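Local coordinates for citrate lyase subunit beta-like protein (Mycobacterium tuberculosis H37Rv, PDB 6ARB) that is a magnesium-dependent lyase of the HpcH/HpaI aldolase family, assembles as a homotrimer and may play a role in fatty acid biosynthesis, at residues L236-R241 / T266-M271. Numbering follows the deposited sequence.
Sequences LAWARR and THAETM
Ala239 and Ala268 illustrate how small residues let two helices come close: their CB atoms face each other at 3.8 Å. The CA atoms of this pair are 4.4 Å apart. The axes of the two short segments approach to 8.7 Å, at an angle of 125°. Ala239 CB also packs against the carbonyl of Ala268, 3.6 Å from O. Beside this alanine pair lies a Met-aromatic contact. Met271 SD sits in the plane of the Trp238 ring, at the edge of its six-membered part and 5.1 Å from that centroid, while the methyl CE reaches CZ3 at 3.8 Å. With CG anti to the backbone N (chi1 169°), the indole leans across toward helix 262-276, and the extended thioether of Met271 crosses it at about a right angle. Both helices follow the last strand of the TIM barrel, in a C-terminal extension away from the annotated sites; a bound pyruvate is about 13 Å from the Trp238 side chain. Helix 262-276 also meets the second subunit, Met271 packing on Ser154 of that subunit and His267 NE2 hydrogen-bonding to its Glu145 O. Leu236 extends the interface by van der Waals contact, its CD2 resting 3.7 Å from Met271 O.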
ATOM      1  N   LEU A 236     -15.045  20.466  15.222  1.00 19.33           N
ATOM      2  CA  LEU A 236     -16.115  21.372  14.783  1.00 19.82           C
ATOM      3  C   LEU A 236     -15.805  22.824  15.134  1.00 24.17           C
ATOM      4  O   LEU A 236     -16.058  23.732  14.345  1.00 22.86           O
ATOM      5  CB  LEU A 236     -17.466  20.976  15.388  1.00 23.60           C
ATOM      6  CG  LEU A 236     -18.132  19.730  14.808  1.00 24.54           C
ATOM      7  CD1 LEU A 236     -19.385  19.390  15.611  1.00 33.00           C
ATOM      8  CD2 LEU A 236     -18.466  19.968  13.344  1.00 21.95           C
ATOM      9  N   ALA A 237     -15.269  23.043  16.329  1.00 24.53           N
ATOM     10  CA  ALA A 237     -14.832  24.377  16.735  1.00 28.80           C
ATOM     11  C   ALA A 237     -13.843  24.954  15.714  1.00 19.69           C
ATOM     12  O   ALA A 237     -13.990  26.089  15.247  1.00 20.83           O
ATOM     13  CB  ALA A 237     -14.194  24.318  18.125  1.00 23.34           C
ATOM     14  N   TRP A 238     -12.831  24.160  15.375  1.00 20.38           N
ATOM     15  CA  TRP A 238     -11.853  24.571  14.368  1.00 26.43           C
ATOM     16  C   TRP A 238     -12.463  24.839  12.982  1.00 19.54           C
ATOM     17  O   TRP A 238     -12.144  25.840  12.343  1.00 18.44           O
ATOM     18  CB  TRP A 238     -10.736  23.538  14.244  1.00 25.38           C
ATOM     19  CG  TRP A 238      -9.877  23.792  13.054  1.00 19.89           C
ATOM     20  CD1 TRP A 238      -8.822  24.655  12.969  1.00 24.15           C
ATOM     21  CD2 TRP A 238     -10.025  23.206  11.754  1.00 18.08           C
ATOM     22  NE1 TRP A 238      -8.286  24.623  11.696  1.00 20.50           N
ATOM     23  CE2 TRP A 238      -9.013  23.748  10.932  1.00 17.19           C
ATOM     24  CE3 TRP A 238     -10.916  22.276  11.205  1.00 17.38           C
ATOM     25  CZ2 TRP A 238      -8.859  23.379   9.591  1.00 17.37           C
ATOM     26  CZ3 TRP A 238     -10.764  21.912   9.869  1.00 19.15           C
ATOM     27  CH2 TRP A 238      -9.745  22.465   9.080  1.00 15.49           C
ATOM     28  N   ALA A 239     -13.318  23.932  12.518  1.00 16.91           N
ATOM     29  CA  ALA A 239     -13.995  24.100  11.233  1.00 18.22           C
ATOM     30  C   ALA A 239     -14.766  25.426  11.156  1.00 23.75           C
ATOM     31  O   ALA A 239     -14.687  26.144  10.157  1.00 21.79           O
ATOM     32  CB  ALA A 239     -14.918  22.920  10.965  1.00 16.08           C
ATOM     33  N   ARG A 240     -15.500  25.758  12.216  1.00 24.47           N
ATOM     34  CA  ARG A 240     -16.193  27.043  12.289  1.00 18.85           C
ATOM     35  C   ARG A 240     -15.217  28.207  12.203  1.00 21.20           C
ATOM     36  O   ARG A 240     -15.429  29.135  11.436  1.00 31.22           O
ATOM     37  CB  ARG A 240     -17.009  27.157  13.587  1.00 23.14           C
ATOM     38  CG  ARG A 240     -18.127  26.140  13.701  1.00 21.90           C
ATOM     39  CD  ARG A 240     -18.975  26.312  14.958  1.00 27.18           C
ATOM     40  NE  ARG A 240     -19.936  25.214  15.037  1.00 39.55           N
ATOM     41  CZ  ARG A 240     -19.818  24.165  15.845  1.00 40.80           C
ATOM     42  NH1 ARG A 240     -18.797  24.084  16.690  1.00 40.44           N
ATOM     43  NH2 ARG A 240     -20.733  23.204  15.822  1.00 34.83           N
ATOM     44  N   ARG A 241     -14.145  28.151  12.990  1.00 24.66           N
ATOM     45  CA  ARG A 241     -13.151  29.223  13.007  1.00 28.34           C
ATOM     46  C   ARG A 241     -12.532  29.460  11.625  1.00 25.55           C
ATOM     47  O   ARG A 241     -12.551  30.577  11.103  1.00 27.50           O
ATOM     48  CB  ARG A 241     -12.046  28.941  14.050  1.00 29.82           C
ATOM     49  CG  ARG A 241     -12.515  29.026  15.514  1.00 31.01           C
ATOM     50  CD  ARG A 241     -11.361  29.282  16.494  1.00 19.74           C
ATOM     51  NE  ARG A 241     -10.251  28.343  16.335  1.00 20.94           N
ATOM     52  CZ  ARG A 241     -10.247  27.091  16.793  1.00 25.34           C
ATOM     53  NH1 ARG A 241     -11.306  26.611  17.432  1.00 29.05           N
ATOM     54  NH2 ARG A 241      -9.190  26.314  16.594  1.00 22.78           N
ATOM     55  N   THR A 266     -12.345  22.594   2.463  1.00 15.06           N
ATOM     56  CA  THR A 266     -13.259  21.529   2.110  1.00 20.13           C
ATOM     57  C   THR A 266     -13.397  20.545   3.259  1.00 17.95           C
ATOM     58  O   THR A 266     -14.498  20.081   3.549  1.00 18.50           O
ATOM     59  CB  THR A 266     -12.797  20.804   0.846  1.00 20.15           C
ATOM     60  OG1 THR A 266     -12.801  21.733  -0.242  1.00 21.93           O
ATOM     61  CG2 THR A 266     -13.723  19.653   0.543  1.00 21.70           C
ATOM     62  N   HIS A 267     -12.279  20.237   3.911  1.00 16.16           N
ATOM     63  CA  HIS A 267     -12.277  19.368   5.094  1.00 13.87           C
ATOM     64  C   HIS A 267     -13.228  19.920   6.158  1.00 15.36           C
ATOM     65  O   HIS A 267     -14.021  19.182   6.757  1.00 15.84           O
ATOM     66  CB  HIS A 267     -10.874  19.291   5.690  1.00 12.83           C
ATOM     67  CG  HIS A 267      -9.864  18.632   4.800  1.00 22.17           C
ATOM     68  ND1 HIS A 267      -8.529  18.539   5.143  1.00 22.48           N
ATOM     69  CD2 HIS A 267      -9.978  18.062   3.578  1.00 24.33           C
ATOM     70  CE1 HIS A 267      -7.869  17.933   4.171  1.00 23.10           C
ATOM     71  NE2 HIS A 267      -8.723  17.637   3.207  1.00 21.47           N
ATOM     72  N   ALA A 268     -13.135  21.225   6.387  1.00 17.68           N
ATOM     73  CA  ALA A 268     -13.933  21.907   7.404  1.00 19.90           C
ATOM     74  C   ALA A 268     -15.420  21.861   7.072  1.00 16.70           C
ATOM     75  O   ALA A 268     -16.280  21.595   7.933  1.00 14.47           O
ATOM     76  CB  ALA A 268     -13.467  23.352   7.529  1.00 17.18           C
ATOM     77  N   GLU A 269     -15.721  22.130   5.806  1.00 14.09           N
ATOM     78  CA  GLU A 269     -17.090  22.065   5.334  1.00 16.19           C
ATOM     79  C   GLU A 269     -17.636  20.650   5.497  1.00 14.27           C
ATOM     80  O   GLU A 269     -18.806  20.442   5.857  1.00 16.39           O
ATOM     81  CB  GLU A 269     -17.152  22.507   3.866  1.00 26.46           C
ATOM     82  CG  GLU A 269     -16.734  23.968   3.662  1.00 34.05           C
ATOM     83  CD  GLU A 269     -16.664  24.363   2.201  1.00 46.22           C
ATOM     84  OE1 GLU A 269     -16.158  25.472   1.908  1.00 47.24           O
ATOM     85  OE2 GLU A 269     -17.112  23.560   1.352  1.00 44.69           O
ATOM     86  N   THR A 270     -16.784  19.672   5.232  1.00 14.39           N
ATOM     87  CA  THR A 270     -17.214  18.291   5.315  1.00 20.54           C
ATOM     88  C   THR A 270     -17.536  17.921   6.753  1.00 16.78           C
ATOM     89  O   THR A 270     -18.493  17.197   6.998  1.00 14.35           O
ATOM     90  CB  THR A 270     -16.186  17.330   4.693  1.00 21.94           C
ATOM     91  OG1 THR A 270     -16.257  17.452   3.270  1.00 19.67           O
ATOM     92  CG2 THR A 270     -16.494  15.891   5.077  1.00 18.19           C
ATOM     93  N   MET A 271     -16.741  18.431   7.694  1.00 14.58           N
ATOM     94  CA  MET A 271     -16.999  18.191   9.108  1.00 15.01           C
ATOM     95  C   MET A 271     -18.353  18.776   9.496  1.00 16.84           C
ATOM     96  O   MET A 271     -19.136  18.146  10.209  1.00 18.33           O
ATOM     97  CB  MET A 271     -15.910  18.825   9.975  1.00 15.94           C
ATOM     98  CG  MET A 271     -14.536  18.154   9.925  1.00 16.15           C
ATOM     99  SD  MET A 271     -13.442  19.182  10.945  1.00 21.27           S
ATOM    100  CE  MET A 271     -11.859  18.376  10.693  1.00 19.28           C
TER